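Local atomic coordinates of type IV pilus assembly protein PilC (Thermus thermophilus, PDB entry 2WHN), a protein that probably serves as an essential inner-membrane component of the type IV pilus machinery, controlling pilus assembly and disassembly and helping to localise PilB and support its ATPase activity. Residues 15-18 against 19-23; 23-27 against 28-32; 46-49 against 50-54; 61-64 against 65-69; 99-102 against 103-106. All coordinates share one frame; numbering follows the deposited sequence.

Interaction 1: residues 15-18 against 19-23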
loop_
_atom_site.group_PDB
_atom_site.type_symbol
_atom_site.label_atom_id
_atom_site.label_comp_id
_atom_site.label_asym_id
_atom_site.label_seq_id
_atom_site.Cartn_x
_atom_site.Cartn_y
_atom_site.Cartn_z
ATOM N N LEU A 15 -7.300 2.440 -0.134
ATOM C CA LEU A 15 -6.322 1.606 -0.822
ATOM C C LEU A 15 -5.987 2.139 -2.213
ATOM O O LEU A 15 -4.829 2.105 -2.636
ATOM C CB LEU A 15 -6.803 0.153 -0.906
ATOM C CG LEU A 15 -5.806 -0.813 -1.553
ATOM C CD1 LEU A 15 -4.504 -0.859 -0.749
ATOM C CD2 LEU A 15 -6.405 -2.201 -1.676
ATOM N N ALA A 16 -6.998 2.630 -2.923
ATOM C CA ALA A 16 -6.786 3.224 -4.240
ATOM C C ALA A 16 -5.874 4.448 -4.167
ATOM O O ALA A 16 -4.960 4.601 -4.977
ATOM C CB ALA A 16 -8.114 3.587 -4.884
ATOM N N ILE A 17 -6.141 5.325 -3.204
ATOM C CA ILE A 17 -5.328 6.523 -3.007
ATOM C C ILE A 17 -3.884 6.158 -2.673
ATOM O O ILE A 17 -2.947 6.594 -3.351
ATOM C CB ILE A 17 -5.926 7.428 -1.905
ATOM C CG1 ILE A 17 -7.261 8.003 -2.372
ATOM C CG2 ILE A 17 -4.963 8.553 -1.542
ATOM C CD1 ILE A 17 -7.979 8.821 -1.321
ATOM N N PHE A 18 -3.710 5.299 -1.672
ATOM C CA PHE A 18 -2.383 4.794 -1.325
ATOM C C PHE A 18 -1.629 4.277 -2.547
ATOM O O PHE A 18 -0.455 4.596 -2.745
ATOM C CB PHE A 18 -2.478 3.677 -0.289
ATOM C CG PHE A 18 -1.213 2.866 -0.162
ATOM C CD1 PHE A 18 -0.120 3.368 0.520
ATOM C CD2 PHE A 18 -1.119 1.610 -0.731
ATOM C CE1 PHE A 18 1.046 2.631 0.632
ATOM C CE2 PHE A 18 0.037 0.864 -0.614
ATOM C CZ PHE A 18 1.126 1.376 0.060
ATOM N N SER A 19 -2.290 3.422 -3.324
ATOM C CA SER A 19 -1.665 2.761 -4.467
ATOM C C SER A 19 -1.257 3.767 -5.544
ATOM O O SER A 19 -0.187 3.649 -6.135
ATOM C CB SER A 19 -2.606 1.706 -5.064
ATOM O OG SER A 19 -2.916 0.690 -4.122
ATOM N N ARG A 20 -2.128 4.736 -5.813
ATOM C CA ARG A 20 -1.813 5.814 -6.747
ATOM C C ARG A 20 -0.625 6.666 -6.275
ATOM O O ARG A 20 0.294 6.957 -7.046
ATOM C CB ARG A 20 -3.042 6.695 -6.983
ATOM C CG ARG A 20 -2.804 7.822 -7.980
ATOM C CD ARG A 20 -2.138 7.287 -9.244
ATOM N NE ARG A 20 -3.046 6.431 -10.002
ATOM C CZ ARG A 20 -2.670 5.622 -10.989
ATOM N NH1 ARG A 20 -1.392 5.551 -11.348
ATOM N NH2 ARG A 20 -3.577 4.886 -11.621
ATOM N N GLN A 21 -0.655 7.071 -5.010
ATOM C CA GLN A 21 0.432 7.856 -4.427
ATOM C C GLN A 21 1.776 7.162 -4.591
ATOM O O GLN A 21 2.760 7.778 -5.008
ATOM C CB GLN A 21 0.169 8.113 -2.945
ATOM C CG GLN A 21 -0.963 9.096 -2.673
ATOM C CD GLN A 21 -1.352 9.129 -1.209
ATOM O OE1 GLN A 21 -1.153 8.156 -0.480
ATOM N NE2 GLN A 21 -1.878 10.264 -0.762
ATOM N N LEU A 22 1.820 5.888 -4.217
ATOM C CA LEU A 22 3.050 5.122 -4.295
ATOM C C LEU A 22 3.480 4.951 -5.751
ATOM O O LEU A 22 4.636 5.186 -6.090
ATOM C CB LEU A 22 2.879 3.762 -3.611
ATOM C CG LEU A 22 4.120 2.867 -3.536
ATOM C CD1 LEU A 22 5.291 3.599 -2.873
ATOM C CD2 LEU A 22 3.812 1.561 -2.811
ATOM N N ALA A 23 2.531 4.584 -6.612
ATOM C CA ALA A 23 2.765 4.524 -8.055
ATOM C C ALA A 23 3.432 5.797 -8.562
ATOM O O ALA A 23 4.356 5.750 -9.375
ATOM C CB ALA A 23 1.441 4.306 -8.796
#
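Ser19 grips the carbonyl of Leu15 twice. Its hydroxyl OG donates to Leu15 O at 2.8 Å while its backbone N donates to the same oxygen at 2.9 Å, and the two donors arrive from opposite faces of the carbonyl plane. The first torsion makes this possible: OG stands beside its own backbone N and opposite the carbonyl carbon (chi1 -61°), which turns it back toward the preceding turn. A serine suits this buried place, since its short polar arm can be paid off by the main chain, and OG also hydrogen-bonds Tyr79 OH. The next turn-to-turn bonds follow in order, Arg20 N to Ala16 O and then Gln21 N to Ile17 O, the latter 2.9 Å long and almost straight at 174°. The Arg20 side chain meets this turn only through CB, which lies 3.5 Å from Ala16 O; its bent chain leads away to salt bridges with the acids of helix 92-109, Asp97 above all.

Packing takes over on two further flanks. Phe18 and Leu22 lie side by side and point the same way, with Leu22 CD2 coming obliquely to ring atom Phe18 CZ at 3.9 Å; both are buried, where apolar side chains belong, and Leu39 of helix 32-39 touches both. Toward the outside, Ile17 CG2 meets the amide of Gln21, at 3.6 Å from NE2, so an aliphatic branch shields part of a polar chain. The pattern is that of an amphipathic helix, with helix 12-28 setting its apolar side into the middle of an all-helical bundle.

Interaction 2: residues 23-27 against 28-32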
loop_
_atom_site.group_PDB
_atom_site.type_symbol
_atom_site.label_atom_id
_atom_site.label_comp_id
_atom_site.label_asym_id
_atom_site.label_seq_id
_atom_site.Cartn_x
_atom_site.Cartn_y
_atom_site.Cartn_z
ATOM N N ALA A 23 2.531 4.584 -6.612
ATOM C CA ALA A 23 2.765 4.524 -8.055
ATOM C C ALA A 23 3.432 5.797 -8.562
ATOM O O ALA A 23 4.356 5.750 -9.375
ATOM C CB ALA A 23 1.441 4.306 -8.796
ATOM N N THR A 24 2.871 6.931 -8.169
ATOM C CA THR A 24 3.322 8.229 -8.649
ATOM C C THR A 24 4.754 8.502 -8.195
ATOM O O THR A 24 5.613 8.847 -9.000
ATOM C CB THR A 24 2.376 9.347 -8.166
ATOM O OG1 THR A 24 1.154 9.276 -8.912
ATOM C CG2 THR A 24 3.005 10.729 -8.358
ATOM N N MET A 25 5.034 8.247 -6.922
ATOM C CA MET A 25 6.374 8.506 -6.401
ATOM C C MET A 25 7.422 7.535 -6.939
ATOM O O MET A 25 8.527 7.938 -7.287
ATOM C CB MET A 25 6.369 8.545 -4.876
ATOM C CG MET A 25 5.722 9.798 -4.322
ATOM S SD MET A 25 5.739 9.895 -2.527
ATOM C CE MET A 25 4.417 8.770 -2.093
ATOM N N LEU A 26 7.065 6.262 -7.059
ATOM C CA LEU A 26 7.998 5.298 -7.630
ATOM C C LEU A 26 8.287 5.602 -9.088
ATOM O O LEU A 26 9.415 5.459 -9.543
ATOM C CB LEU A 26 7.468 3.879 -7.502
ATOM C CG LEU A 26 7.419 3.333 -6.084
ATOM C CD1 LEU A 26 6.849 1.917 -6.106
ATOM C CD2 LEU A 26 8.809 3.355 -5.487
ATOM N N GLY A 27 7.247 5.967 -9.831
ATOM C CA GLY A 27 7.407 6.334 -11.230
ATOM C C GLY A 27 8.295 7.553 -11.382
ATOM O O GLY A 27 9.065 7.653 -12.343
ATOM N N ALA A 28 8.184 8.490 -10.441
ATOM C CA ALA A 28 8.940 9.738 -10.522
ATOM C C ALA A 28 10.406 9.503 -10.173
ATOM O O ALA A 28 11.257 10.349 -10.438
ATOM C CB ALA A 28 8.339 10.792 -9.598
ATOM N N GLY A 29 10.682 8.380 -9.517
ATOM C CA GLY A 29 12.052 7.972 -9.245
ATOM C C GLY A 29 12.427 7.878 -7.778
ATOM O O GLY A 29 13.552 7.509 -7.457
ATOM N N LEU A 30 11.504 8.226 -6.880
ATOM C CA LEU A 30 11.750 8.071 -5.444
ATOM C C LEU A 30 11.889 6.590 -5.094
ATOM O O LEU A 30 11.241 5.749 -5.709
ATOM C CB LEU A 30 10.603 8.676 -4.628
ATOM C CG LEU A 30 10.500 10.203 -4.560
ATOM C CD1 LEU A 30 10.337 10.784 -5.954
ATOM C CD2 LEU A 30 9.331 10.620 -3.676
ATOM N N THR A 31 12.707 6.278 -4.091
ATOM C CA THR A 31 12.801 4.905 -3.587
ATOM C C THR A 31 11.548 4.500 -2.815
ATOM O O THR A 31 10.784 5.350 -2.347
ATOM C CB THR A 31 14.023 4.693 -2.663
ATOM O OG1 THR A 31 13.827 5.402 -1.434
ATOM C CG2 THR A 31 15.303 5.170 -3.332
ATOM N N LEU A 32 11.379 3.196 -2.638
ATOM C CA LEU A 32 10.268 2.666 -1.860
ATOM C C LEU A 32 10.167 3.310 -0.477
ATOM O O LEU A 32 9.085 3.720 -0.058
ATOM C CB LEU A 32 10.390 1.148 -1.726
ATOM C CG LEU A 32 9.313 0.484 -0.871
ATOM C CD1 LEU A 32 7.943 0.723 -1.484
ATOM C CD2 LEU A 32 9.590 -1.008 -0.713
HETATM O O HOH W 1 11.620 4.506 -8.006
#
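Met25 O is where the end of the helix and the chain that leaves it meet. Among the main-chain bonds, Leu30 N donates to Met25 O at 3.0 Å, a span of five residues rather than the helical four. Gly29 N reaches back to Leu26 O in a weak bond of 3.2 Å, and weak bonds from Ala28 N and Gly29 N also converge on Met25 O. One residue earlier Ala28 N still bonds to Thr24 O, a remnant of the regular helix.

This is a Schellman motif, the classic way of ending an alpha-helix. Its reversal falls at Gly29, whose phi of 118° would jam a beta carbon against the preceding carbonyl oxygen, so a residue without a side chain fits there.

The apolar contact belongs to the same motif. The chain turns back far enough for Leu30 to lie across Met25, where one methyl, CD2, rests 3.8 Å from Met25 CG and equally near Met25 CB and SD. The bend at the end of the methionine chain (chi3 -77°) carries its CE onward, and Met25 packs on Ala35, Ile38 and Leu39 of helix 32-39. Leu26 brings its end back toward the departing chain: its CD2 lies 3.4 Å from Leu30 O, and its side chain touches Leu92 and Asp93.

Water supplies the remaining polar link. Water 1 donates to Leu26 O at 2.9 Å and to Leu30 O at 2.6 Å, bridging two carbonyls that cannot bond to each other. Beyond it, Thr31 is the N-cap of helix 32-39, and its hydroxyl caps a backbone N just inside that helix.

Interaction 3: residues 46-49 against 50-54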
loop_
_atom_site.group_PDB
_atom_site.type_symbol
_atom_site.label_atom_id
_atom_site.label_comp_id
_atom_site.label_asym_id
_atom_site.label_seq_id
_atom_site.Cartn_x
_atom_site.Cartn_y
_atom_site.Cartn_z
ATOM N N ARG A 46 -6.867 6.651 9.976
ATOM C CA ARG A 46 -5.942 6.451 11.093
ATOM C C ARG A 46 -5.433 5.021 11.177
ATOM O O ARG A 46 -4.275 4.782 11.529
ATOM C CB ARG A 46 -6.600 6.832 12.421
ATOM C CG ARG A 46 -5.663 6.724 13.615
ATOM C CD ARG A 46 -6.427 6.638 14.925
ATOM N NE ARG A 46 -6.852 5.273 15.228
ATOM C CZ ARG A 46 -6.076 4.357 15.802
ATOM N NH1 ARG A 46 -4.827 4.653 16.135
ATOM N NH2 ARG A 46 -6.550 3.143 16.043
ATOM N N LYS A 47 -6.329 4.069 10.934
ATOM C CA LYS A 47 -5.979 2.660 10.987
ATOM C C LYS A 47 -5.053 2.269 9.837
ATOM O O LYS A 47 -4.130 1.468 10.015
ATOM C CB LYS A 47 -7.239 1.795 10.977
ATOM C CG LYS A 47 -7.006 0.371 11.452
ATOM C CD LYS A 47 -8.142 -0.102 12.356
ATOM C CE LYS A 47 -7.720 -1.310 13.179
ATOM N NZ LYS A 47 -8.753 -1.670 14.200
ATOM N N PHE A 48 -5.286 2.847 8.663
ATOM C CA PHE A 48 -4.388 2.631 7.536
ATOM C C PHE A 48 -3.031 3.269 7.798
ATOM O O PHE A 48 -1.996 2.696 7.454
ATOM C CB PHE A 48 -4.987 3.166 6.236
ATOM C CG PHE A 48 -4.417 2.521 4.998
ATOM C CD1 PHE A 48 -3.776 1.292 5.073
ATOM C CD2 PHE A 48 -4.566 3.118 3.760
ATOM C CE1 PHE A 48 -3.257 0.692 3.934
ATOM C CE2 PHE A 48 -4.074 2.508 2.614
ATOM C CZ PHE A 48 -3.416 1.301 2.700
ATOM N N ARG A 49 -3.042 4.435 8.443
ATOM C CA ARG A 49 -1.810 5.114 8.838
ATOM C C ARG A 49 -0.983 4.239 9.770
ATOM O O ARG A 49 0.235 4.134 9.620
ATOM C CB ARG A 49 -2.119 6.445 9.529
ATOM C CG ARG A 49 -2.172 7.639 8.597
ATOM C CD ARG A 49 -1.584 8.884 9.248
ATOM N NE ARG A 49 -2.195 9.175 10.543
ATOM C CZ ARG A 49 -3.476 9.488 10.717
ATOM N NH1 ARG A 49 -4.301 9.540 9.680
ATOM N NH2 ARG A 49 -3.934 9.740 11.935
ATOM N N GLU A 50 -1.642 3.642 10.758
ATOM C CA GLU A 50 -0.964 2.744 11.678
ATOM C C GLU A 50 -0.417 1.535 10.926
ATOM O O GLU A 50 0.697 1.087 11.183
ATOM C CB GLU A 50 -1.910 2.303 12.796
ATOM C CG GLU A 50 -2.213 3.398 13.809
ATOM C CD GLU A 50 -1.337 3.304 15.042
ATOM O OE1 GLU A 50 -0.274 2.650 14.964
ATOM O OE2 GLU A 50 -1.722 3.855 16.099
ATOM N N ILE A 51 -1.197 1.038 9.972
ATOM C CA ILE A 51 -0.779 -0.081 9.135
ATOM C C ILE A 51 0.488 0.271 8.367
ATOM O O ILE A 51 1.426 -0.525 8.285
ATOM C CB ILE A 51 -1.869 -0.443 8.106
ATOM C CG1 ILE A 51 -3.125 -0.969 8.808
ATOM C CG2 ILE A 51 -1.342 -1.452 7.107
ATOM C CD1 ILE A 51 -2.973 -2.363 9.345
ATOM N N LEU A 52 0.489 1.454 7.767
ATOM C CA LEU A 52 1.569 1.849 6.873
ATOM C C LEU A 52 2.845 2.171 7.639
ATOM O O LEU A 52 3.944 1.913 7.153
ATOM C CB LEU A 52 1.147 3.030 6.003
ATOM C CG LEU A 52 0.009 2.711 5.032
ATOM C CD1 LEU A 52 -0.422 3.963 4.287
ATOM C CD2 LEU A 52 0.432 1.609 4.059
ATOM N N LYS A 53 2.701 2.703 8.848
ATOM C CA LYS A 53 3.858 2.903 9.721
ATOM C C LYS A 53 4.514 1.572 10.080
ATOM O O LYS A 53 5.739 1.472 10.165
ATOM C CB LYS A 53 3.465 3.668 10.987
ATOM C CG LYS A 53 2.941 5.067 10.708
ATOM C CD LYS A 53 2.587 5.821 11.984
ATOM C CE LYS A 53 1.934 7.154 11.647
ATOM N NZ LYS A 53 1.759 8.026 12.840
ATOM N N GLN A 54 3.696 0.546 10.278
ATOM C CA GLN A 54 4.224 -0.782 10.560
ATOM C C GLN A 54 4.886 -1.384 9.319
ATOM O O GLN A 54 5.912 -2.053 9.417
ATOM C CB GLN A 54 3.125 -1.704 11.088
ATOM C CG GLN A 54 3.587 -3.132 11.325
ATOM C CD GLN A 54 4.569 -3.241 12.474
ATOM O OE1 GLN A 54 4.249 -2.898 13.612
ATOM N NE2 GLN A 54 5.776 -3.721 12.180
HETATM O O HOH W 2 -1.132 8.199 13.345
#
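Phe48 and Leu52 form the tight side of this turn of helix 46-60. Leu52 CD1 stands over the centre of the Phe48 ring in a CH-pi contact, 4.1 Å from the centroid and only 2° off the normal, while the other methyl, CD2, comes to 3.8 Å from CE1. Ile51 takes the rim, its CB near the ring plane and 4.0 Å from CD1. Phe48 CG lies opposite the backbone N (chi1 -157°), which sends the buried ring toward helix 12-28, where it meets Phe18 edge-to-face.

The solvent side is looser and charged. Arg46 and Glu50 run side by side in a salt bridge: OE2 comes in at the guanidinium edge, 3.2 Å from NH1, but the N-H...O angle of 121° makes the hydrogen bond weak. The stronger partner of Arg46 is Glu7, which takes NE. Farther along, water 2 accepts from Arg49 NE at 3.2 Å and from Lys53 NZ at 2.9 Å, while Arg49 NH1 is held by Thr43 O.

Aromatic and branched residues thus suit the inward flank and long charged ones the outer. By offering its oxygen to both cations, the water probably softens their repulsion, and the single, poorly angled, exposed ion pair is probably a modest contribution.

Interaction 4: residues 61-64 against 65-69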
loop_
_atom_site.group_PDB
_atom_site.type_symbol
_atom_site.label_atom_id
_atom_site.label_comp_id
_atom_site.label_asym_id
_atom_site.label_seq_id
_atom_site.Cartn_x
_atom_site.Cartn_y
_atom_site.Cartn_z
ATOM N N GLY A 61 13.670 -2.264 8.369
ATOM C CA GLY A 61 14.424 -3.267 9.123
ATOM C C GLY A 61 15.009 -4.367 8.249
ATOM O O GLY A 61 15.805 -5.183 8.716
ATOM N N GLY A 62 14.621 -4.391 6.979
ATOM C CA GLY A 62 15.189 -5.353 6.037
ATOM C C GLY A 62 14.240 -6.449 5.581
ATOM O O GLY A 62 14.625 -7.330 4.808
ATOM N N MET A 63 13.002 -6.407 6.063
ATOM C CA MET A 63 11.975 -7.342 5.608
ATOM C C MET A 63 11.496 -6.950 4.214
ATOM O O MET A 63 11.557 -5.776 3.832
ATOM C CB MET A 63 10.795 -7.363 6.589
ATOM C CG MET A 63 9.587 -8.154 6.106
ATOM S SD MET A 63 8.221 -8.128 7.289
ATOM C CE MET A 63 9.111 -8.393 8.829
ATOM N N ALA A 64 11.051 -7.938 3.445
ATOM C CA ALA A 64 10.577 -7.689 2.092
ATOM C C ALA A 64 9.270 -6.903 2.110
ATOM O O ALA A 64 8.470 -7.032 3.040
ATOM C CB ALA A 64 10.406 -9.003 1.340
ATOM N N PHE A 65 9.074 -6.069 1.092
ATOM C CA PHE A 65 7.882 -5.227 0.997
ATOM C C PHE A 65 6.620 -6.086 0.947
ATOM O O PHE A 65 5.650 -5.829 1.669
ATOM C CB PHE A 65 7.969 -4.321 -0.242
ATOM C CG PHE A 65 6.836 -3.340 -0.367
ATOM C CD1 PHE A 65 6.273 -2.756 0.757
ATOM C CD2 PHE A 65 6.370 -2.962 -1.618
ATOM C CE1 PHE A 65 5.243 -1.832 0.637
ATOM C CE2 PHE A 65 5.341 -2.043 -1.748
ATOM C CZ PHE A 65 4.774 -1.478 -0.620
ATOM N N SER A 66 6.651 -7.124 0.118
ATOM C CA SER A 66 5.513 -8.026 -0.025
ATOM C C SER A 66 5.149 -8.733 1.277
ATOM O O SER A 66 3.970 -8.910 1.577
ATOM C CB SER A 66 5.772 -9.051 -1.126
ATOM O OG SER A 66 6.957 -9.768 -0.863
ATOM N N GLU A 67 6.153 -9.132 2.055
ATOM C CA GLU A 67 5.881 -9.766 3.344
ATOM C C GLU A 67 5.333 -8.762 4.359
ATOM O O GLU A 67 4.450 -9.091 5.149
ATOM C CB GLU A 67 7.116 -10.476 3.911
ATOM C CG GLU A 67 6.893 -11.002 5.334
ATOM C CD GLU A 67 7.988 -11.939 5.816
ATOM O OE1 GLU A 67 9.130 -11.833 5.325
ATOM O OE2 GLU A 67 7.709 -12.771 6.709
ATOM N N ALA A 68 5.849 -7.537 4.333
ATOM C CA ALA A 68 5.304 -6.483 5.184
ATOM C C ALA A 68 3.821 -6.246 4.890
ATOM O O ALA A 68 3.009 -6.135 5.811
ATOM C CB ALA A 68 6.100 -5.196 5.026
ATOM N N LEU A 69 3.465 -6.214 3.610
ATOM C CA LEU A 69 2.067 -6.092 3.199
ATOM C C LEU A 69 1.235 -7.290 3.647
ATOM O O LEU A 69 0.079 -7.141 4.050
ATOM C CB LEU A 69 1.957 -5.943 1.681
ATOM C CG LEU A 69 2.756 -4.819 1.015
ATOM C CD1 LEU A 69 2.539 -4.833 -0.490
ATOM C CD2 LEU A 69 2.387 -3.468 1.603
#
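Met63 lies across Glu67 at the start of helix 65-70, where a Schellman motif closing helix 46-60 runs almost directly into an N-cap. Gly62, with phi at 110°, makes the reversal, a value at which a beta carbon would crowd the carbonyl before it. Two residues later Ala64 occupies the N-cap position.

The methionine and glutamate chains cross at about a right angle. Met63 CG lies opposite the backbone N (chi1 172°), which lays the chain over the first turn, and SD comes to 3.7 Å from Glu67 CG. It is the aliphatic part of the glutamate that meets the sulfur, and the extended chain carries its carboxylate on toward the surface. Met63 SD also comes to 4.3 Å from Ala68 CB. This pairs the residue before the N-cap with the fourth inside the helix, the positions of a hydrophobic staple, and a flexible thioether can follow both the glutamate methylenes and the small Ala68.

Alanine has no hydroxyl to cap with, and its carbonyl starts the helical pattern instead: Ala68 N donates to Ala64 O at 3.0 Å. Ser66 N finds its acceptor on another helix, in Glu87 OE2. The small Ala68 fits closely against Val55 and Asp58 of helix 46-60. Phe65 turns inward to Val83, and over the centre of its ring, 4.0 Å above the plane, sits Leu69 CD1.

Interaction 5: residues 99-102 against 103-106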
loop_
_atom_site.group_PDB
_atom_site.type_symbol
_atom_site.label_atom_id
_atom_site.label_comp_id
_atom_site.label_asym_id
_atom_site.label_seq_id
_atom_site.Cartn_x
_atom_site.Cartn_y
_atom_site.Cartn_z
ATOM N N LEU A 99 -2.020 -1.682 -10.579
ATOM C CA LEU A 99 -2.866 -1.954 -9.420
ATOM C C LEU A 99 -3.726 -0.743 -9.065
ATOM O O LEU A 99 -4.911 -0.880 -8.778
ATOM C CB LEU A 99 -2.014 -2.369 -8.214
ATOM C CG LEU A 99 -1.487 -3.806 -8.234
ATOM C CD1 LEU A 99 -0.518 -4.049 -7.082
ATOM C CD2 LEU A 99 -2.645 -4.794 -8.186
ATOM N N ALA A 100 -3.127 0.445 -9.091
ATOM C CA ALA A 100 -3.848 1.674 -8.758
ATOM C C ALA A 100 -4.970 1.960 -9.755
ATOM O O ALA A 100 -6.075 2.343 -9.369
ATOM C CB ALA A 100 -2.887 2.854 -8.683
ATOM N N SER A 101 -4.681 1.776 -11.038
ATOM C CA SER A 101 -5.675 2.007 -12.086
ATOM C C SER A 101 -6.829 1.018 -11.970
ATOM O O SER A 101 -7.991 1.377 -12.160
ATOM C CB SER A 101 -5.033 1.877 -13.467
ATOM O OG SER A 101 -4.035 2.864 -13.653
ATOM N N PHE A 102 -6.484 -0.243 -11.739
ATOM C CA PHE A 102 -7.469 -1.273 -11.465
ATOM C C PHE A 102 -8.389 -0.862 -10.316
ATOM O O PHE A 102 -9.613 -1.002 -10.405
ATOM C CB PHE A 102 -6.767 -2.588 -11.130
ATOM C CG PHE A 102 -7.707 -3.707 -10.806
ATOM C CD1 PHE A 102 -8.275 -4.464 -11.818
ATOM C CD2 PHE A 102 -8.044 -3.988 -9.494
ATOM C CE1 PHE A 102 -9.158 -5.487 -11.525
ATOM C CE2 PHE A 102 -8.923 -5.014 -9.193
ATOM C CZ PHE A 102 -9.485 -5.759 -10.209
ATOM N N LEU A 103 -7.799 -0.350 -9.241
ATOM C CA LEU A 103 -8.553 -0.043 -8.029
ATOM C C LEU A 103 -9.408 1.206 -8.213
ATOM O O LEU A 103 -10.568 1.245 -7.788
ATOM C CB LEU A 103 -7.610 0.127 -6.841
ATOM C CG LEU A 103 -6.986 -1.168 -6.318
ATOM C CD1 LEU A 103 -5.819 -0.885 -5.377
ATOM C CD2 LEU A 103 -8.042 -2.028 -5.635
ATOM N N GLU A 104 -8.850 2.200 -8.895
ATOM C CA GLU A 104 -9.580 3.423 -9.200
ATOM C C GLU A 104 -10.843 3.127 -10.000
ATOM O O GLU A 104 -11.873 3.758 -9.799
ATOM C CB GLU A 104 -8.695 4.401 -9.973
ATOM C CG GLU A 104 -7.842 5.287 -9.092
ATOM C CD GLU A 104 -6.574 5.729 -9.787
ATOM O OE1 GLU A 104 -6.401 5.389 -10.980
ATOM O OE2 GLU A 104 -5.764 6.436 -9.151
ATOM N N LYS A 105 -10.751 2.172 -10.917
ATOM C CA LYS A 105 -11.889 1.825 -11.760
ATOM C C LYS A 105 -12.907 0.969 -11.012
ATOM O O LYS A 105 -14.113 1.158 -11.158
ATOM C CB LYS A 105 -11.419 1.132 -13.040
ATOM C CG LYS A 105 -10.861 2.093 -14.083
ATOM C CD LYS A 105 -10.399 1.358 -15.337
ATOM C CE LYS A 105 -8.942 0.931 -15.223
ATOM N NZ LYS A 105 -8.595 -0.107 -16.236
ATOM N N GLU A 106 -12.419 0.044 -10.191
ATOM C CA GLU A 106 -13.276 -0.687 -9.264
ATOM C C GLU A 106 -14.039 0.300 -8.388
ATOM O O GLU A 106 -15.248 0.180 -8.205
ATOM C CB GLU A 106 -12.439 -1.629 -8.390
ATOM C CG GLU A 106 -13.162 -2.908 -7.973
ATOM C CD GLU A 106 -12.619 -3.503 -6.681
ATOM O OE1 GLU A 106 -11.385 -3.645 -6.555
ATOM O OE2 GLU A 106 -13.434 -3.843 -5.795
#
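The Phe102 ring and the Glu106 carboxylate approach one turn apart on the outer side of helix 92-109, their planes inclined by 59°. Neither meets the other squarely: Glu106 OE1 comes obliquely to ring atom CE2 at 3.9 Å, and Leu103 N is likewise oblique to the ring. Phe102 CG lies opposite its backbone N (chi1 179°), which swings the ring alongside the following turn, and the extended glutamate chain meets it there. The position is exposed, and the ring lies along the helix surface. Within this turn its apolar partner is Leu103, with CD2 of the ring 4.3 Å from the leucine CD2.

Behind these groups runs ordinary alpha-helical bonding, from Leu103 N to Leu99 O through Glu106 N to Phe102 O, the shortest being Glu104 N to Ala100 O at 2.8 Å. The helix is amphipathic and closes one side of the bundle. Leu99 and Leu103 form its inward stripe, both packing on Tyr79 of helix 77-89. Within the turn, Leu103 CG sits 3.2 Å from Leu99 O. Ala100, being small, lets helix 12-28 come close, with Ser19 and Arg20 against it.

Two long side chains lean back over the preceding carbonyls. Glu104 runs extended past Ala100 O, which lies 3.4 Å from its CD, and its carboxylate continues to Arg20. Ser101 OG hydrogen-bonds the same arginine through NH2, and also Asp97 O. Lys105 instead folds at chi3 (-89°), bringing CE to 3.2 Å from Ser101 O, a close approach that the polarised methylene next to the ammonium probably makes acceptable.

Overall arrangement
The five contacts follow one another along this all-helical N-terminal domain. Interactions 1 and 2 share helix 12-28 and Ala23, their centres 11 Å apart, and run from the buried middle to the helix end. Interaction 1 is central: Phe18 reaches Phe48 of interaction 3, Leu22 touches Phe65 of interaction 4, and Arg20 joins helix 92-109 of interaction 5, centred about 9 Å away. Leu32 of interaction 2 also packs on Phe65. Interactions 3 and 4, on the successive helices 46-60 and 65-70, lie across the chain's centre from interaction 5, with centres about 21 and 23 Å from it. Helix 12-28 therefore ties both sides of this piece of the pilus protein together.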